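Local coordinates for fibronectin type III domain-containing protein (Simiduia agarivorans, PDB 6P2K) that belongs to glycoside hydrolase family 74, its propeller part here probably cleaving the beta-1,4-linked glucan backbone of xyloglucan or related polysaccharides, at residues T155-N159 with K185-K189; Y167-D172 with N211-L216. One frame throughout, in Å; residues are numbered along the deposited sequence.

How the contacts relate
Both contacts involve the beta-propeller blade of strands 166-171, 179-183, 187-190 and 198-200. Contact 1 joins it to the preceding blade, through the segment that leaves strand 152-155; contact 2 joins it to the following blade, through strand 210-216. Both are mostly buried, but contact 2 is larger (456 against 267 Å²) and pairs first strands of successive blades, whereas contact 1 sets a loop against a turn and the start of a strand. Their chemistry follows: an ion pair and an aromatic pair in contact 1, apolar interdigitation with two hydrogen bonds in contact 2. They meet where Val187 CG2 packs 3.5 Å from Ile214 CG2, their centres about 13 Å apart.

Contact 1 of 2, residues T155-N159 with K185-K189; sequences TFDSN and KGVYK
Leaving the last strand of one propeller blade, the chain turns a corner at Phe156 (phi/psi -121/-1) and continues through residues 157-159. It runs against segment 185-189, which passes from a turn into strand 187-189 of the next blade; at Gly186 (phi/psi 135/-175) a CB would jam against the preceding carbonyl O, which suits glycine. The end-to-end directions of 156-159 and 185-188 differ by 159°, so the pieces are roughly antiparallel, but they are well separated: the nearest CA pairs are Phe156 with Tyr188 at 7.9 Å and Asp157 with Lys185 at 7.5 Å. Side chains bridge the gap, burying 267 Å².

The aromatic part is an edge-to-face pair. Phe156 (chi1 p) turns its edge to the face of Tyr188 (chi1 m), with centroids 4.9 Å apart and planes at 56°; Phe156 CD1 lies 3.9 Å from Tyr188 CG. The aliphatic part of Lys185 extends this packing, its CG 3.9 Å from Phe156 CE1, and Leu181 of strand 179-183 touches both rings.

The polar part centres on Asp157, chi1 t. Lys185 (chi1 and chi2 m, chi3 t, chi4 about 103°) brings NZ to a very short 2.4 Å from Asp157 OD1 in a hydrogen-bonded salt bridge. Asp157 OD1 also accepts from Asn159 N at 3.0 Å, forming an Asx turn, while Lys185 NZ makes a weak 3.4 Å bond to Asn159 O and a further bond to Gly137 O.

One carboxylate oxygen thus accepts from both the loop's own Asx turn and the next blade's lysine, which probably ties the loop's shape to the blade contact.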
loop_
_atom_site.group_PDB
_atom_site.type_symbol
_atom_site.label_atom_id
_atom_site.label_comp_id
_atom_site.label_asym_id
_atom_site.label_seq_id
_atom_site.Cartn_x
_atom_site.Cartn_y
_atom_site.Cartn_z
ATOM N N THR B 155 -5.723 -69.768 -30.843
ATOM C CA THR B 155 -5.362 -68.842 -31.905
ATOM C C THR B 155 -6.606 -68.519 -32.722
ATOM O O THR B 155 -7.376 -69.422 -33.067
ATOM C CB THR B 155 -4.278 -69.441 -32.809
ATOM O OG1 THR B 155 -3.095 -69.697 -32.040
ATOM C CG2 THR B 155 -3.948 -68.493 -33.954
ATOM N N PHE B 156 -6.812 -67.233 -33.018
ATOM C CA PHE B 156 -7.893 -66.824 -33.902
ATOM C C PHE B 156 -7.414 -66.064 -35.133
ATOM O O PHE B 156 -8.244 -65.689 -35.970
ATOM C CB PHE B 156 -8.940 -65.990 -33.142
ATOM C CG PHE B 156 -8.396 -64.745 -32.493
ATOM C CD1 PHE B 156 -8.340 -63.546 -33.189
ATOM C CD2 PHE B 156 -7.972 -64.765 -31.174
ATOM C CE1 PHE B 156 -7.853 -62.399 -32.589
ATOM C CE2 PHE B 156 -7.485 -63.622 -30.568
ATOM C CZ PHE B 156 -7.426 -62.437 -31.277
ATOM N N ASP B 157 -6.111 -65.832 -35.274
ATOM C CA ASP B 157 -5.558 -65.269 -36.499
ATOM C C ASP B 157 -4.114 -65.729 -36.627
ATOM O O ASP B 157 -3.341 -65.618 -35.670
ATOM C CB ASP B 157 -5.643 -63.738 -36.508
ATOM C CG ASP B 157 -5.039 -63.130 -37.761
ATOM O OD1 ASP B 157 -3.818 -62.865 -37.769
ATOM O OD2 ASP B 157 -5.785 -62.927 -38.744
ATOM N N SER B 158 -3.760 -66.244 -37.805
ATOM C CA SER B 158 -2.464 -66.877 -38.014
ATOM C C SER B 158 -1.375 -65.905 -38.442
ATOM O O SER B 158 -0.191 -66.259 -38.386
ATOM C CB SER B 158 -2.581 -67.979 -39.072
ATOM O OG SER B 158 -3.827 -68.647 -38.976
ATOM N N ASN B 159 -1.739 -64.699 -38.863
ATOM C CA ASN B 159 -0.759 -63.779 -39.416
ATOM C C ASN B 159 0.096 -63.168 -38.312
ATOM O O ASN B 159 -0.426 -62.587 -37.354
ATOM C CB ASN B 159 -1.461 -62.682 -40.209
ATOM C CG ASN B 159 -0.535 -61.992 -41.177
ATOM O OD1 ASN B 159 0.683 -62.153 -41.106
ATOM N ND2 ASN B 159 -1.103 -61.212 -42.088
ATOM N N LYS B 185 -6.973 -56.997 -34.904
ATOM C CA LYS B 185 -7.274 -57.973 -35.944
ATOM C C LYS B 185 -8.634 -57.696 -36.569
ATOM O O LYS B 185 -8.816 -57.856 -37.783
ATOM C CB LYS B 185 -7.242 -59.385 -35.359
ATOM C CG LYS B 185 -5.931 -59.773 -34.700
ATOM C CD LYS B 185 -4.777 -59.625 -35.675
ATOM C CE LYS B 185 -3.510 -60.268 -35.143
ATOM N NZ LYS B 185 -3.235 -61.580 -35.775
ATOM N N GLY B 186 -9.584 -57.267 -35.758
ATOM C CA GLY B 186 -10.973 -57.125 -36.123
ATOM C C GLY B 186 -11.838 -57.699 -35.020
ATOM O O GLY B 186 -11.342 -58.108 -33.968
ATOM N N VAL B 187 -13.145 -57.728 -35.256
ATOM C CA VAL B 187 -14.082 -58.290 -34.292
ATOM C C VAL B 187 -14.279 -59.764 -34.614
ATOM O O VAL B 187 -14.650 -60.119 -35.737
ATOM C CB VAL B 187 -15.419 -57.535 -34.311
ATOM C CG1 VAL B 187 -16.457 -58.293 -33.509
ATOM C CG2 VAL B 187 -15.230 -56.144 -33.751
ATOM N N TYR B 188 -14.015 -60.619 -33.632
ATOM C CA TYR B 188 -14.157 -62.058 -33.774
ATOM C C TYR B 188 -15.234 -62.555 -32.822
ATOM O O TYR B 188 -15.439 -61.994 -31.742
ATOM C CB TYR B 188 -12.827 -62.777 -33.500
ATOM C CG TYR B 188 -11.791 -62.543 -34.577
ATOM C CD1 TYR B 188 -11.138 -61.323 -34.683
ATOM C CD2 TYR B 188 -11.473 -63.539 -35.494
ATOM C CE1 TYR B 188 -10.200 -61.099 -35.667
ATOM C CE2 TYR B 188 -10.529 -63.324 -36.483
ATOM C CZ TYR B 188 -9.897 -62.102 -36.565
ATOM O OH TYR B 188 -8.957 -61.875 -37.545
ATOM N N LYS B 189 -15.934 -63.605 -33.237
ATOM C CA LYS B 189 -17.017 -64.165 -32.446
ATOM C C LYS B 189 -16.822 -65.661 -32.276
ATOM O O LYS B 189 -16.420 -66.358 -33.212
ATOM C CB LYS B 189 -18.384 -63.902 -33.086
ATOM C CG LYS B 189 -19.537 -64.515 -32.299
ATOM C CD LYS B 189 -20.800 -64.638 -33.131
ATOM C CE LYS B 189 -22.012 -64.847 -32.237
ATOM N NZ LYS B 189 -23.295 -64.644 -32.964
#

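Contact 2 of 2, residues Y167-D172 with N211-L216; sequences YSVVFD and NKGIAL
Strands 167-171 and 211-216, the first strands of consecutive four-stranded blades, run nearly parallel (22°, axes 5.5 Å apart at closest) and pack through side chains, as neighbouring propeller blades do. Tyr167 lies level with Gly213 (CA-CA 5.2 Å) and Val170 with Leu216 (6.8 Å). Tyr167 and Ser168 both face Gly182, a classic beta bulge, and both point toward 211-216.

Tyr167 (chi1 m) brings its ring against residues 211-213, CD2 3.2 Å from Asn211 O. Lys212, m, m, t, t, extends NZ to donate to Tyr167 OH at 2.8 Å; Asn184 binds both groups. Ser168 (chi1 p) takes Ile214 N on its OG at 2.9 Å. Val170 (p) meets Ile214 (p, t), CG1 to CG1 3.9 Å, and sets CG2 3.8 Å from Leu216 CB. Leu216 (t, p) reaches Phe171 O with CD2 at 3.3 Å. Asn211 OD1 accepts from Gly213 N (2.9 Å), an Asx turn.

The polar links thus lie at the 167-168 end; beyond them Val170, Ile214 and Leu216 make mainly apolar contacts, Leu216 also resting on backbone 171-172.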
loop_
_atom_site.group_PDB
_atom_site.type_symbol
_atom_site.label_atom_id
_atom_site.label_comp_id
_atom_site.label_asym_id
_atom_site.label_seq_id
_atom_site.Cartn_x
_atom_site.Cartn_y
_atom_site.Cartn_z
ATOM N N TYR B 167 -8.562 -55.583 -27.200
ATOM C CA TYR B 167 -9.034 -54.500 -26.351
ATOM C C TYR B 167 -10.150 -54.916 -25.401
ATOM O O TYR B 167 -10.153 -54.488 -24.243
ATOM C CB TYR B 167 -9.499 -53.323 -27.214
ATOM C CG TYR B 167 -8.368 -52.677 -27.982
ATOM C CD1 TYR B 167 -7.414 -51.903 -27.332
ATOM C CD2 TYR B 167 -8.247 -52.847 -29.356
ATOM C CE1 TYR B 167 -6.377 -51.313 -28.029
ATOM C CE2 TYR B 167 -7.211 -52.260 -30.063
ATOM C CZ TYR B 167 -6.279 -51.496 -29.396
ATOM O OH TYR B 167 -5.247 -50.910 -30.091
ATOM N N SER B 168 -11.096 -55.744 -25.844
ATOM C CA SER B 168 -12.167 -56.168 -24.954
ATOM C C SER B 168 -12.636 -57.571 -25.316
ATOM O O SER B 168 -12.454 -58.048 -26.439
ATOM C CB SER B 168 -13.347 -55.184 -24.974
ATOM O OG SER B 168 -13.537 -54.629 -26.262
ATOM N N VAL B 169 -13.240 -58.226 -24.324
ATOM C CA VAL B 169 -13.797 -59.570 -24.438
ATOM C C VAL B 169 -15.099 -59.574 -23.650
ATOM O O VAL B 169 -15.088 -59.345 -22.436
ATOM C CB VAL B 169 -12.839 -60.646 -23.892
ATOM C CG1 VAL B 169 -13.549 -61.986 -23.781
ATOM C CG2 VAL B 169 -11.597 -60.761 -24.765
ATOM N N VAL B 170 -16.220 -59.823 -24.326
ATOM C CA VAL B 170 -17.536 -59.662 -23.718
ATOM C C VAL B 170 -18.404 -60.873 -24.034
ATOM O O VAL B 170 -18.549 -61.256 -25.201
ATOM C CB VAL B 170 -18.220 -58.363 -24.187
ATOM C CG1 VAL B 170 -18.222 -58.275 -25.707
ATOM C CG2 VAL B 170 -19.634 -58.272 -23.630
ATOM N N PHE B 171 -18.986 -61.465 -22.993
ATOM C CA PHE B 171 -19.914 -62.575 -23.134
ATOM C C PHE B 171 -21.330 -62.074 -23.415
ATOM O O PHE B 171 -21.669 -60.911 -23.180
ATOM C CB PHE B 171 -19.931 -63.432 -21.868
ATOM C CG PHE B 171 -18.769 -64.371 -21.749
ATOM C CD1 PHE B 171 -17.529 -63.911 -21.341
ATOM C CD2 PHE B 171 -18.921 -65.720 -22.029
ATOM C CE1 PHE B 171 -16.459 -64.777 -21.223
ATOM C CE2 PHE B 171 -17.856 -66.591 -21.913
ATOM C CZ PHE B 171 -16.622 -66.119 -21.510
ATOM N N ASP B 172 -22.162 -62.984 -23.919
ATOM C CA ASP B 172 -23.591 -62.743 -24.084
ATOM C C ASP B 172 -24.287 -63.204 -22.808
ATOM O O ASP B 172 -24.324 -64.402 -22.511
ATOM C CB ASP B 172 -24.121 -63.479 -25.315
ATOM C CG ASP B 172 -25.626 -63.308 -25.516
ATOM O OD1 ASP B 172 -26.293 -62.666 -24.678
ATOM O OD2 ASP B 172 -26.147 -63.810 -26.534
ATOM N N ASN B 211 -10.502 -52.651 -34.834
ATOM C CA ASN B 211 -11.505 -52.343 -33.827
ATOM C C ASN B 211 -10.826 -51.909 -32.536
ATOM O O ASN B 211 -9.850 -52.524 -32.096
ATOM C CB ASN B 211 -12.405 -53.547 -33.557
ATOM C CG ASN B 211 -13.298 -53.337 -32.352
ATOM O OD1 ASN B 211 -13.047 -53.875 -31.274
ATOM N ND2 ASN B 211 -14.339 -52.534 -32.524
ATOM N N LYS B 212 -11.350 -50.845 -31.932
ATOM C CA LYS B 212 -10.809 -50.293 -30.694
ATOM C C LYS B 212 -11.748 -50.545 -29.520
ATOM O O LYS B 212 -11.976 -49.671 -28.682
ATOM C CB LYS B 212 -10.528 -48.801 -30.846
ATOM C CG LYS B 212 -9.512 -48.479 -31.930
ATOM C CD LYS B 212 -8.179 -49.162 -31.649
ATOM C CE LYS B 212 -7.139 -48.812 -32.705
ATOM N NZ LYS B 212 -5.783 -49.305 -32.334
ATOM N N GLY B 213 -12.295 -51.742 -29.444
ATOM C CA GLY B 213 -13.184 -52.104 -28.361
ATOM C C GLY B 213 -14.591 -52.376 -28.851
ATOM O O GLY B 213 -15.058 -51.796 -29.835
ATOM N N ILE B 214 -15.278 -53.282 -28.155
ATOM C CA ILE B 214 -16.647 -53.639 -28.489
ATOM C C ILE B 214 -17.491 -53.611 -27.226
ATOM O O ILE B 214 -16.985 -53.681 -26.103
ATOM C CB ILE B 214 -16.762 -55.028 -29.144
ATOM C CG1 ILE B 214 -16.197 -56.089 -28.202
ATOM C CG2 ILE B 214 -16.059 -55.043 -30.487
ATOM C CD1 ILE B 214 -16.042 -57.424 -28.840
ATOM N N ALA B 215 -18.801 -53.525 -27.433
ATOM C CA ALA B 215 -19.773 -53.618 -26.360
ATOM C C ALA B 215 -20.960 -54.425 -26.855
ATOM O O ALA B 215 -21.341 -54.330 -28.025
ATOM C CB ALA B 215 -20.227 -52.233 -25.885
ATOM N N LEU B 216 -21.535 -55.223 -25.962
ATOM C CA LEU B 216 -22.654 -56.090 -26.297
ATOM C C LEU B 216 -23.789 -55.820 -25.327
ATOM O O LEU B 216 -23.572 -55.760 -24.112
ATOM C CB LEU B 216 -22.238 -57.559 -26.243
ATOM C CG LEU B 216 -23.335 -58.610 -26.381
ATOM C CD1 LEU B 216 -23.982 -58.508 -27.742
ATOM C CD2 LEU B 216 -22.746 -59.991 -26.174
#